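Local coordinates for protein WA352 (Oryza sativa subsp. indica, PDB 5ZT3) that is linked to cytoplasmic male sterility in rice as a mitochondrial protein, represented here by a helical portion of its longer chain, at residues Ala116-Trp119 with Arg120-Arg124. Residues are numbered along the deposited sequence; the frame is centred on the assembly and turned at random.
Sequences ATFW and RLVER
Ala116 to Trp119 each offer a backbone carbonyl to the amide four residues ahead, Arg120 to Glu123, so that 116-119 and 120-124 are successive turns of one alpha helix. Arg120 N donates to Ala116 O at 2.9 Å in a nearly straight bond; the last of the four bonds, Glu123 N to Trp119 O, is slightly longer at 3.1 Å. Among the side chains, Phe118 and Val122 make the closest apolar contact. Phe118 CG lies anti to the backbone N (chi1 169°), which places CG beside the residue's own carbonyl carbon and sets the ring where methyl CG2 of Val122 lies over one face. CG2 is 3.7 Å from the centroid of the Phe118 ring and 18° off its normal, a CH-pi contact displaced toward the rim at CZ. Phe118 also carries its CE2 over the centre of the Trp119 indole, 3.8 Å above that plane, while Val122 CG1 approaches the indole more loosely. An alanine in place of Phe118 would probably open a gap beside Met69, Leu72 and Leu108 and deprive the Val122 methyl of its aromatic platform. One turn apart, Thr117 and Leu121 run side by side, Thr117 CG2 meeting Leu121 CD1 at 3.8 Å. The hydroxyl of buried Thr117 is hydrogen-bonded to Asp107 OD2 and also accepts from a water, 2.7 Å from Thr117 OG1. That water in turn accepts from Arg120 NH2; a bend at chi3 (-72°) turns the end of the arginine back toward this water, which lies at the edge of the guanidinium, in its plane. The arrangement is that of an amphipathic helix: Phe118 and Leu121 pack against helices 45-72 and 98-111, and Thr117 against 98-111, whereas Trp119, Arg120 and Glu123 lie on its exposed side, in the all-helical DUF8018 region of WA352.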
loop_
_atom_site.group_PDB
_atom_site.type_symbol
_atom_site.label_atom_id
_atom_site.label_comp_id
_atom_site.label_asym_id
_atom_site.label_seq_id
_atom_site.Cartn_x
_atom_site.Cartn_y
_atom_site.Cartn_z
ATOM N N ALA A 116 -6.417 -16.494 -2.260
ATOM C CA ALA A 116 -7.519 -15.554 -2.425
ATOM C C ALA A 116 -6.998 -14.136 -2.605
ATOM O O ALA A 116 -7.562 -13.359 -3.385
ATOM C CB ALA A 116 -8.454 -15.625 -1.222
ATOM N N THR A 117 -5.919 -13.783 -1.897
ATOM C CA THR A 117 -5.360 -12.439 -2.013
ATOM C C THR A 117 -4.912 -12.149 -3.435
ATOM O O THR A 117 -5.173 -11.062 -3.961
ATOM C CB THR A 117 -4.192 -12.263 -1.045
ATOM O OG1 THR A 117 -4.673 -12.385 0.297
ATOM C CG2 THR A 117 -3.556 -10.891 -1.211
ATOM N N PHE A 118 -4.230 -13.101 -4.074
ATOM C CA PHE A 118 -3.808 -12.900 -5.455
ATOM C C PHE A 118 -4.996 -12.535 -6.339
ATOM O O PHE A 118 -4.952 -11.553 -7.084
ATOM C CB PHE A 118 -3.108 -14.148 -5.987
ATOM C CG PHE A 118 -2.889 -14.121 -7.466
ATOM C CD1 PHE A 118 -1.808 -13.438 -8.002
ATOM C CD2 PHE A 118 -3.751 -14.778 -8.335
ATOM C CE1 PHE A 118 -1.588 -13.418 -9.365
ATOM C CE2 PHE A 118 -3.542 -14.756 -9.703
ATOM C CZ PHE A 118 -2.454 -14.073 -10.218
ATOM N N TRP A 119 -6.070 -13.322 -6.266
ATOM C CA TRP A 119 -7.209 -13.085 -7.149
ATOM C C TRP A 119 -7.940 -11.795 -6.796
ATOM O O TRP A 119 -8.390 -11.065 -7.689
ATOM C CB TRP A 119 -8.140 -14.294 -7.149
ATOM C CG TRP A 119 -7.595 -15.353 -8.006
ATOM C CD1 TRP A 119 -7.049 -16.537 -7.610
ATOM C CD2 TRP A 119 -7.468 -15.296 -9.424
ATOM N NE1 TRP A 119 -6.620 -17.243 -8.708
ATOM C CE2 TRP A 119 -6.870 -16.503 -9.833
ATOM C CE3 TRP A 119 -7.835 -14.359 -10.395
ATOM C CZ2 TRP A 119 -6.613 -16.785 -11.171
ATOM C CZ3 TRP A 119 -7.578 -14.644 -11.718
ATOM C CH2 TRP A 119 -6.979 -15.847 -12.095
ATOM N N ARG A 120 -8.063 -11.494 -5.510
ATOM C CA ARG A 120 -8.682 -10.233 -5.130
ATOM C C ARG A 120 -7.907 -9.046 -5.695
ATOM O O ARG A 120 -8.500 -8.106 -6.240
ATOM C CB ARG A 120 -8.786 -10.155 -3.613
ATOM C CG ARG A 120 -9.462 -8.904 -3.118
ATOM C CD ARG A 120 -9.815 -8.999 -1.648
ATOM N NE ARG A 120 -10.929 -9.913 -1.410
ATOM C CZ ARG A 120 -10.820 -11.086 -0.795
ATOM N NH1 ARG A 120 -11.891 -11.850 -0.625
ATOM N NH2 ARG A 120 -9.643 -11.500 -0.344
ATOM N N LEU A 121 -6.578 -9.093 -5.603
ATOM C CA LEU A 121 -5.750 -7.985 -6.072
ATOM C C LEU A 121 -5.717 -7.914 -7.598
ATOM O O LEU A 121 -5.720 -6.814 -8.164
ATOM C CB LEU A 121 -4.354 -8.089 -5.466
ATOM C CG LEU A 121 -4.320 -7.940 -3.949
ATOM C CD1 LEU A 121 -2.884 -7.951 -3.468
ATOM C CD2 LEU A 121 -5.015 -6.649 -3.552
ATOM N N VAL A 122 -5.689 -9.063 -8.281
ATOM C CA VAL A 122 -5.768 -9.068 -9.741
ATOM C C VAL A 122 -7.005 -8.318 -10.213
ATOM O O VAL A 122 -6.957 -7.549 -11.181
ATOM C CB VAL A 122 -5.757 -10.513 -10.274
ATOM C CG1 VAL A 122 -6.297 -10.575 -11.719
ATOM C CG2 VAL A 122 -4.352 -11.078 -10.206
ATOM N N GLU A 123 -8.135 -8.543 -9.543
ATOM C CA GLU A 123 -9.379 -7.911 -9.968
ATOM C C GLU A 123 -9.365 -6.407 -9.730
ATOM O O GLU A 123 -9.926 -5.656 -10.535
ATOM C CB GLU A 123 -10.561 -8.591 -9.273
ATOM C CG GLU A 123 -11.934 -8.000 -9.613
ATOM C CD GLU A 123 -12.228 -8.015 -11.104
ATOM O OE1 GLU A 123 -11.735 -8.931 -11.803
ATOM O OE2 GLU A 123 -12.956 -7.115 -11.582
ATOM N N ARG A 124 -8.704 -5.948 -8.669
ATOM C CA ARG A 124 -8.713 -4.532 -8.310
ATOM C C ARG A 124 -7.822 -3.683 -9.211
ATOM O O ARG A 124 -8.161 -2.529 -9.503
ATOM C CB ARG A 124 -8.208 -4.360 -6.880
ATOM C CG ARG A 124 -9.143 -4.810 -5.798
ATOM C CD ARG A 124 -8.519 -4.526 -4.460
ATOM N NE ARG A 124 -9.319 -5.002 -3.340
ATOM C CZ ARG A 124 -8.909 -4.966 -2.078
ATOM N NH1 ARG A 124 -7.710 -4.473 -1.783
ATOM N NH2 ARG A 124 -9.697 -5.420 -1.113
HETATM O O HOH W 1 -6.825 -10.703 0.585
#